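Long-range contacts in membrane-bound lytic murein transglycosylase (Agrobacterium tumefaciens, PDB 2PNW), which probably cleaves the beta-1,4 bond between N-acetylmuramic acid and N-acetylglucosamine in peptidoglycan, leaving a 1,6-anhydromuramoyl end: residues T99-P104 with D336-S341; P273-K278 with A322-S327; T231-T236 with A349-N354. All coordinates share one frame; numbering follows the deposited sequence.

In the fold
Contact 1 lies between the other two and touches both, pairing strand 96-109 in parallel with strand 334-341. Contact 2, its centre about 11 Å away, packs the loop before strand 286-288 against strand 316-324; Phe101 meets Asp324, and Phe338 meets Pro273. Contact 3, about 12 Å from contact 1 centre to centre, sets the start of helix 234-243 against helix 343-350. The centres of contacts 2 and 3 are about 21 Å apart. In sequence, contact 2 is nested within the loops closed by the others, while contacts 1 and 3 interleave. Contacts 1 and 3 each pair a segment of the MltA-specific sequence range with one of the 3D range; strand 353-363, reached by contact 3, neighbours strand 96-109.

Contact 1 (T99-P104 with D336-S341); sequences TAFYEP and DIFTGS
Ser341 OG donates a short hydrogen bond of 2.6 Å to Glu103 OE1, which accepts on its anti lone pair, away from the other carboxylate oxygen. CG of Glu103 stands anti to the backbone N (chi1 -172°), the chain runs on extended, and OE2 forms a salt bridge with Arg203; a long acidic side chain can thus serve the serine and the arginine together. At the other end, Thr99 OG1 gives its proton to Asp336 OD1 over 2.7 Å, reaching the oxygen from above the carboxylate plane, and is itself bonded to Arg334 NH1. Between these ends the segments run as parallel strands, pairing a strand within the MltA-specific sequence range with one of the 3D range, which belongs to the double-psi beta-barrel clan. Ile337 N bonds to Thr99 O at 2.8 Å, and Ile337 O receives Phe101 N. A beta bulge follows: one extra residue of 336-341 is taken up before Glu103 N reaches Gly340 O at 2.9 Å. Gly340 suits this spot because its backbone angles would jam a CB against the preceding carbonyl. The Phe101 ring fills the side shared with Asp336 and Phe338. Its CE2 edge lies 3.4 Å from Asp336 O, while Phe338 CD1 sits 3.7 Å above one face, toward the rim; the two ring planes are inclined at 54°.

Contact 2 (P273-K278 with A322-S327); sequences PIAAAK and ALDTGS. With SO4 (sulfate ion), chain B.
A type I beta turn from Ala275 to Lys278 rests against Leu323 and Asp324 of strand 316-324, which falls in the 3D sequence range. The turn is closed by its own bond from Lys278 N to Ala275 O, and the N-H groups of Ala276 and Ala277 are directed at the strand. Ala276 N donates to Asp324 OD1 across 3.1 Å, approaching from above the carboxylate plane. The same oxygen takes a weak bond from Thr325 N at 2.8 Å. CG of Asp324 lies anti to the backbone N (chi1 -160°), which brings CG to 3.3 Å from Ala275 CB. The small methyls of Ala275 and Ala276 let the turn lie close to the acid, each CB 3.3 Å from Asp324 OD1. Ala276 CB touches Thr325 CG2 at 3.8 Å, while the threonine's OG1 is bonded to Val289 O. Farther along, Ala277 CB meets Leu323 CD2 at 4.0 Å, and Ala277 N makes a weak bond to Leu323 O. A water donates to that carbonyl at 2.8 Å and accepts weakly from Ala275 N and Ala277 N, so Ala277 N shares its hydrogen weakly between the water and the carbonyl. Lys278 turns away from the strand toward a sulfate probably from the crystallisation liquor, which Lys43 and Arg46 also bind. Two main-chain N-H groups, one from each segment, converge on Asp324 OD1 and should limit rotation of the carboxylate, with the methyls of Ala275 and Ala276 packed beside it.

Contact 3 (T231-T236 with A349-N354); sequences TISMQT and AGTVRN
The first turn of helix 234-243 abuts the end of helix 343-350, with the CA atoms of Met234 and Gly350 4.6 Å apart and Met234 N donating to Gly350 O over 3.0 Å. Ser233, the N-cap, also rests its CB on that carbonyl, at 3.2 Å. Its OG lies between the backbone N and the carbonyl carbon (chi1 59°), where it accepts from Thr236 N; Thr236 OG1 in turn accepts from Ser233 N, completing a capping box. Small hydroxyl residues suit both positions, the serine's reaching forward to Thr236 N and the threonine's back to Ser233 N. Gln235 folds over Gly350, with OE1 3.4 Å from Gly350 CA and NE2 bonded to Glu347 O. A CB on residue 350 would point into Gln235 OE1, so glycine fits here. Thr351 CG2 lies 3.7 Å from the same OE1. Just before the cap, the Arg353 side chain crosses that of Ile232 at about a right angle: NH2 donates to Ile232 O at 3.3 Å, in the carbonyl plane and on a lone pair, and NE adds a weak bond. Ile232 CG2 lies 4.0 Å above the guanidinium plane, toward the rim. Gly350 O thus satisfies Met234 N, in the first turn of helix 234-243, where N-H groups have no partner earlier in the helix, while the positive Arg353 would probably polarise the Ile232 carbonyl.

Contact 1 (T99-P104 with D336-S341)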
loop_
_atom_site.group_PDB
_atom_site.type_symbol
_atom_site.label_atom_id
_atom_site.label_comp_id
_atom_site.label_asym_id
_atom_site.label_seq_id
_atom_site.Cartn_x
_atom_site.Cartn_y
_atom_site.Cartn_z
ATOM N N THR A 99 -10.477 0.646 2.623
ATOM C CA THR A 99 -10.133 -0.629 3.193
ATOM C C THR A 99 -8.883 -0.395 4.042
ATOM O O THR A 99 -8.507 0.776 4.298
ATOM C CB THR A 99 -9.952 -1.701 2.103
ATOM O OG1 THR A 99 -9.026 -1.235 1.111
ATOM C CG2 THR A 99 -11.305 -1.996 1.405
ATOM N N ALA A 100 -8.253 -1.464 4.518
ATOM C CA ALA A 100 -7.046 -1.282 5.341
ATOM C C ALA A 100 -6.001 -2.331 5.028
ATOM O O ALA A 100 -6.327 -3.403 4.494
ATOM C CB ALA A 100 -7.381 -1.272 6.834
ATOM N N PHE A 101 -4.749 -2.025 5.366
ATOM C CA PHE A 101 -3.648 -2.963 5.187
ATOM C C PHE A 101 -2.682 -2.828 6.357
ATOM O O PHE A 101 -2.824 -1.911 7.179
ATOM C CB PHE A 101 -2.963 -2.779 3.808
ATOM C CG PHE A 101 -2.055 -1.563 3.701
ATOM C CD1 PHE A 101 -0.681 -1.729 3.522
ATOM C CD2 PHE A 101 -2.573 -0.281 3.679
ATOM C CE1 PHE A 101 0.176 -0.598 3.366
ATOM C CE2 PHE A 101 -1.735 0.846 3.512
ATOM C CZ PHE A 101 -0.367 0.676 3.377
ATOM N N TYR A 102 -1.726 -3.744 6.466
ATOM C CA TYR A 102 -0.852 -3.763 7.647
ATOM C C TYR A 102 0.424 -4.458 7.245
ATOM O O TYR A 102 0.512 -4.944 6.117
ATOM C CB TYR A 102 -1.533 -4.466 8.840
ATOM C CG TYR A 102 -1.654 -5.971 8.727
ATOM C CD1 TYR A 102 -0.948 -6.815 9.596
ATOM C CD2 TYR A 102 -2.472 -6.554 7.748
ATOM C CE1 TYR A 102 -1.066 -8.222 9.493
ATOM C CE2 TYR A 102 -2.577 -7.942 7.633
ATOM C CZ TYR A 102 -1.893 -8.755 8.502
ATOM O OH TYR A 102 -2.020 -10.126 8.386
ATOM N N GLU A 103 1.431 -4.430 8.120
ATOM C CA GLU A 103 2.685 -5.153 7.903
ATOM C C GLU A 103 2.606 -6.417 8.759
ATOM O O GLU A 103 2.710 -6.302 10.001
ATOM C CB GLU A 103 3.865 -4.319 8.412
ATOM C CG GLU A 103 5.244 -4.891 8.056
ATOM C CD GLU A 103 6.425 -4.099 8.684
ATOM O OE1 GLU A 103 6.249 -3.419 9.730
ATOM O OE2 GLU A 103 7.555 -4.224 8.160
ATOM N N PRO A 104 2.419 -7.608 8.136
ATOM C CA PRO A 104 2.372 -8.788 8.989
ATOM C C PRO A 104 3.716 -9.203 9.556
ATOM O O PRO A 104 4.784 -8.930 8.981
ATOM C CB PRO A 104 1.849 -9.909 8.047
ATOM C CG PRO A 104 1.310 -9.192 6.810
ATOM C CD PRO A 104 2.173 -7.951 6.721
ATOM N N ASP A 336 -6.463 2.888 1.137
ATOM C CA ASP A 336 -6.171 1.760 1.998
ATOM C C ASP A 336 -5.446 2.353 3.204
ATOM O O ASP A 336 -4.345 2.908 3.063
ATOM C CB ASP A 336 -5.238 0.806 1.275
ATOM C CG ASP A 336 -5.607 -0.659 1.457
ATOM O OD1 ASP A 336 -6.588 -0.976 2.135
ATOM O OD2 ASP A 336 -4.901 -1.501 0.889
ATOM N N ILE A 337 -6.056 2.217 4.375
ATOM C CA ILE A 337 -5.525 2.775 5.630
ATOM C C ILE A 337 -4.505 1.816 6.229
ATOM O O ILE A 337 -4.807 0.636 6.454
ATOM C CB ILE A 337 -6.666 2.982 6.680
ATOM C CG1 ILE A 337 -7.682 4.028 6.196
ATOM C CG2 ILE A 337 -6.098 3.325 8.064
ATOM C CD1 ILE A 337 -9.047 3.890 6.875
ATOM N N PHE A 338 -3.291 2.315 6.475
ATOM C CA PHE A 338 -2.258 1.518 7.119
ATOM C C PHE A 338 -2.492 1.443 8.629
ATOM O O PHE A 338 -2.430 2.458 9.312
ATOM C CB PHE A 338 -0.849 2.098 6.860
ATOM C CG PHE A 338 0.265 1.276 7.488
ATOM C CD1 PHE A 338 0.512 -0.028 7.040
ATOM C CD2 PHE A 338 1.076 1.811 8.499
ATOM C CE1 PHE A 338 1.551 -0.814 7.608
ATOM C CE2 PHE A 338 2.117 1.046 9.086
ATOM C CZ PHE A 338 2.348 -0.282 8.642
ATOM N N THR A 339 -2.754 0.244 9.158
ATOM C CA THR A 339 -3.082 0.130 10.586
ATOM C C THR A 339 -1.884 -0.140 11.479
ATOM O O THR A 339 -1.994 -0.023 12.712
ATOM C CB THR A 339 -4.152 -0.952 10.875
ATOM O OG1 THR A 339 -3.654 -2.209 10.457
ATOM C CG2 THR A 339 -5.462 -0.657 10.171
ATOM N N GLY A 340 -0.748 -0.516 10.896
ATOM C CA GLY A 340 0.436 -0.809 11.698
ATOM C C GLY A 340 1.013 -2.177 11.390
ATOM O O GLY A 340 0.755 -2.739 10.319
ATOM N N SER A 341 1.760 -2.718 12.343
ATOM C CA SER A 341 2.568 -3.895 12.151
ATOM C C SER A 341 2.188 -4.965 13.170
ATOM O O SER A 341 1.927 -4.649 14.350
ATOM C CB SER A 341 4.066 -3.549 12.268
ATOM O OG SER A 341 4.458 -2.549 11.326
#

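Contact 2 (P273-K278 with A322-S327)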
loop_
_atom_site.group_PDB
_atom_site.type_symbol
_atom_site.label_atom_id
_atom_site.label_comp_id
_atom_site.label_asym_id
_atom_site.label_seq_id
_atom_site.Cartn_x
_atom_site.Cartn_y
_atom_site.Cartn_z
ATOM N N PRO A 273 6.975 -0.016 7.513
ATOM C CA PRO A 273 7.783 -0.452 6.388
ATOM C C PRO A 273 7.945 0.681 5.354
ATOM O O PRO A 273 7.110 1.602 5.305
ATOM C CB PRO A 273 6.937 -1.567 5.777
ATOM C CG PRO A 273 5.524 -1.180 6.111
ATOM C CD PRO A 273 5.610 -0.578 7.475
ATOM N N ILE A 274 8.995 0.603 4.542
ATOM C CA ILE A 274 9.171 1.550 3.425
ATOM C C ILE A 274 8.174 1.081 2.375
ATOM O O ILE A 274 8.014 -0.141 2.183
ATOM C CB ILE A 274 10.617 1.433 2.838
ATOM C CG1 ILE A 274 11.691 1.690 3.904
ATOM C CG2 ILE A 274 10.798 2.326 1.582
ATOM C CD1 ILE A 274 11.511 2.988 4.657
ATOM N N ALA A 275 7.500 2.013 1.705
ATOM C CA ALA A 275 6.568 1.638 0.646
ATOM C C ALA A 275 6.754 2.509 -0.596
ATOM O O ALA A 275 7.880 2.943 -0.889
ATOM C CB ALA A 275 5.124 1.644 1.151
ATOM N N ALA A 276 5.677 2.746 -1.340
ATOM C CA ALA A 276 5.835 3.281 -2.703
ATOM C C ALA A 276 6.335 4.730 -2.724
ATOM O O ALA A 276 6.968 5.153 -3.691
ATOM C CB ALA A 276 4.516 3.132 -3.519
ATOM N N ALA A 277 6.074 5.487 -1.658
ATOM C CA ALA A 277 6.600 6.857 -1.539
ATOM C C ALA A 277 8.038 6.884 -0.979
ATOM O O ALA A 277 8.608 7.954 -0.742
ATOM C CB ALA A 277 5.660 7.727 -0.695
ATOM N N LYS A 278 8.623 5.696 -0.800
ATOM C CA LYS A 278 10.026 5.514 -0.433
ATOM C C LYS A 278 10.399 5.987 0.973
ATOM O O LYS A 278 11.582 6.161 1.273
ATOM C CB LYS A 278 10.972 6.148 -1.492
ATOM C CG LYS A 278 10.638 5.772 -2.925
ATOM C CD LYS A 278 10.685 4.246 -3.098
ATOM C CE LYS A 278 11.014 3.831 -4.531
ATOM N NZ LYS A 278 10.303 4.652 -5.522
ATOM N N ALA A 322 -0.600 10.501 1.853
ATOM C CA ALA A 322 -0.589 9.468 0.799
ATOM C C ALA A 322 0.822 8.928 0.651
ATOM O O ALA A 322 1.670 9.584 0.053
ATOM C CB ALA A 322 -1.067 10.069 -0.528
ATOM N N LEU A 323 1.091 7.752 1.216
ATOM C CA LEU A 323 2.468 7.263 1.276
ATOM C C LEU A 323 2.637 5.890 0.608
ATOM O O LEU A 323 3.710 5.295 0.668
ATOM C CB LEU A 323 2.941 7.204 2.741
ATOM C CG LEU A 323 3.121 8.595 3.396
ATOM C CD1 LEU A 323 3.439 8.368 4.851
ATOM C CD2 LEU A 323 4.229 9.383 2.706
ATOM N N ASP A 324 1.583 5.388 -0.042
ATOM C CA ASP A 324 1.700 4.075 -0.686
ATOM C C ASP A 324 0.666 3.941 -1.797
ATOM O O ASP A 324 -0.156 4.818 -1.991
ATOM C CB ASP A 324 1.511 2.946 0.357
ATOM C CG ASP A 324 2.093 1.591 -0.107
ATOM O OD1 ASP A 324 2.823 1.508 -1.151
ATOM O OD2 ASP A 324 1.820 0.594 0.599
ATOM N N THR A 325 0.736 2.844 -2.542
ATOM C CA THR A 325 -0.284 2.551 -3.547
ATOM C C THR A 325 -0.479 1.034 -3.543
ATOM O O THR A 325 0.239 0.311 -2.843
ATOM C CB THR A 325 0.102 3.113 -4.960
ATOM O OG1 THR A 325 -1.001 2.968 -5.875
ATOM C CG2 THR A 325 1.359 2.414 -5.529
ATOM N N GLY A 326 -1.478 0.558 -4.278
ATOM C CA GLY A 326 -1.710 -0.879 -4.400
ATOM C C GLY A 326 -2.530 -1.115 -5.644
ATOM O O GLY A 326 -3.289 -0.230 -6.070
ATOM N N SER A 327 -2.368 -2.294 -6.237
ATOM C CA SER A 327 -3.164 -2.692 -7.417
ATOM C C SER A 327 -4.668 -2.608 -7.191
ATOM O O SER A 327 -5.420 -2.270 -8.097
ATOM C CB SER A 327 -2.804 -4.121 -7.851
ATOM O OG SER A 327 -1.597 -4.130 -8.589
HETATM S S SO4 B . 9.846 4.120 -8.575
HETATM O O1 SO4 B . 10.197 2.751 -8.175
HETATM O O2 SO4 B . 10.635 5.080 -7.801
HETATM O O3 SO4 B . 10.134 4.298 -10.002
HETATM O O4 SO4 B . 8.420 4.367 -8.322
HETATM O O HOH W 1 6.356 4.966 1.524
#

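Contact 3 (T231-T236 with A349-N354)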
loop_
_atom_site.group_PDB
_atom_site.type_symbol
_atom_site.label_atom_id
_atom_site.label_comp_id
_atom_site.label_asym_id
_atom_site.label_seq_id
_atom_site.Cartn_x
_atom_site.Cartn_y
_atom_site.Cartn_z
ATOM N N THR A 231 -20.411 -10.492 5.151
ATOM C CA THR A 231 -19.451 -10.738 6.224
ATOM C C THR A 231 -18.011 -10.846 5.756
ATOM O O THR A 231 -17.113 -10.992 6.592
ATOM C CB THR A 231 -19.765 -12.040 6.990
ATOM O OG1 THR A 231 -19.775 -13.135 6.071
ATOM C CG2 THR A 231 -21.115 -11.947 7.704
ATOM N N ILE A 232 -17.776 -10.811 4.441
ATOM C CA ILE A 232 -16.418 -11.098 3.959
ATOM C C ILE A 232 -15.409 -10.159 4.619
ATOM O O ILE A 232 -15.677 -8.962 4.782
ATOM C CB ILE A 232 -16.301 -11.104 2.398
ATOM C CG1 ILE A 232 -14.907 -11.580 1.976
ATOM C CG2 ILE A 232 -16.671 -9.736 1.791
ATOM C CD1 ILE A 232 -14.817 -12.023 0.554
ATOM N N SER A 233 -14.278 -10.729 5.039
ATOM C CA SER A 233 -13.159 -9.991 5.640
ATOM C C SER A 233 -11.898 -10.816 5.441
ATOM O O SER A 233 -11.993 -11.991 5.058
ATOM C CB SER A 233 -13.395 -9.845 7.145
ATOM O OG SER A 233 -13.515 -11.132 7.740
ATOM N N MET A 234 -10.711 -10.248 5.717
ATOM C CA MET A 234 -9.483 -11.053 5.704
ATOM C C MET A 234 -9.675 -12.322 6.537
ATOM O O MET A 234 -9.247 -13.421 6.147
ATOM C CB MET A 234 -8.272 -10.259 6.233
ATOM C CG MET A 234 -7.066 -11.143 6.518
ATOM S SD MET A 234 -5.501 -10.346 7.007
ATOM C CE MET A 234 -5.424 -10.557 8.766
ATOM N N GLN A 235 -10.311 -12.165 7.698
ATOM C CA GLN A 235 -10.513 -13.282 8.636
ATOM C C GLN A 235 -11.359 -14.416 8.030
ATOM O O GLN A 235 -10.998 -15.586 8.146
ATOM C CB GLN A 235 -11.159 -12.780 9.946
ATOM C CG GLN A 235 -10.223 -11.985 10.858
ATOM C CD GLN A 235 -10.251 -10.467 10.618
ATOM O OE1 GLN A 235 -10.598 -9.992 9.532
ATOM N NE2 GLN A 235 -9.881 -9.702 11.654
ATOM N N THR A 236 -12.466 -14.086 7.370
ATOM C CA THR A 236 -13.303 -15.153 6.793
ATOM C C THR A 236 -12.660 -15.814 5.570
ATOM O O THR A 236 -12.866 -17.001 5.313
ATOM C CB THR A 236 -14.728 -14.692 6.460
ATOM O OG1 THR A 236 -14.708 -13.738 5.383
ATOM C CG2 THR A 236 -15.374 -14.038 7.687
ATOM N N ALA A 349 -7.198 -4.297 10.606
ATOM C CA ALA A 349 -7.282 -4.017 9.185
ATOM C C ALA A 349 -8.292 -4.914 8.473
ATOM O O ALA A 349 -8.947 -4.487 7.514
ATOM C CB ALA A 349 -5.878 -4.191 8.545
ATOM N N GLY A 350 -8.400 -6.159 8.943
ATOM C CA GLY A 350 -9.096 -7.229 8.206
ATOM C C GLY A 350 -10.569 -6.986 7.915
ATOM O O GLY A 350 -11.114 -7.550 6.949
ATOM N N THR A 351 -11.205 -6.143 8.732
ATOM C CA THR A 351 -12.629 -5.858 8.603
ATOM C C THR A 351 -12.948 -4.448 8.060
ATOM O O THR A 351 -14.125 -4.088 7.912
ATOM C CB THR A 351 -13.362 -6.083 9.945
ATOM O OG1 THR A 351 -12.800 -5.224 10.955
ATOM C CG2 THR A 351 -13.245 -7.552 10.394
ATOM N N VAL A 352 -11.921 -3.647 7.757
ATOM C CA VAL A 352 -12.172 -2.291 7.248
ATOM C C VAL A 352 -12.685 -2.391 5.827
ATOM O O VAL A 352 -12.036 -2.975 4.954
ATOM C CB VAL A 352 -10.901 -1.363 7.300
ATOM C CG1 VAL A 352 -11.219 0.027 6.709
ATOM C CG2 VAL A 352 -10.395 -1.249 8.719
ATOM N N ARG A 353 -13.860 -1.815 5.602
ATOM C CA ARG A 353 -14.537 -1.890 4.322
ATOM C C ARG A 353 -15.690 -0.896 4.453
ATOM O O ARG A 353 -16.835 -1.281 4.731
ATOM C CB ARG A 353 -15.009 -3.346 4.072
ATOM C CG ARG A 353 -15.711 -3.597 2.757
ATOM C CD ARG A 353 -15.875 -5.110 2.420
ATOM N NE ARG A 353 -16.477 -5.929 3.482
ATOM C CZ ARG A 353 -17.789 -6.040 3.744
ATOM N NH1 ARG A 353 -18.698 -5.365 3.040
ATOM N NH2 ARG A 353 -18.198 -6.836 4.731
ATOM N N ASN A 354 -15.383 0.394 4.302
ATOM C CA ASN A 354 -16.305 1.444 4.761
ATOM C C ASN A 354 -16.392 2.607 3.796
ATOM O O ASN A 354 -15.390 2.986 3.162
ATOM C CB ASN A 354 -15.903 2.004 6.135
ATOM C CG ASN A 354 -16.047 0.996 7.272
ATOM O OD1 ASN A 354 -15.175 0.157 7.488
ATOM N ND2 ASN A 354 -17.129 1.107 8.029
#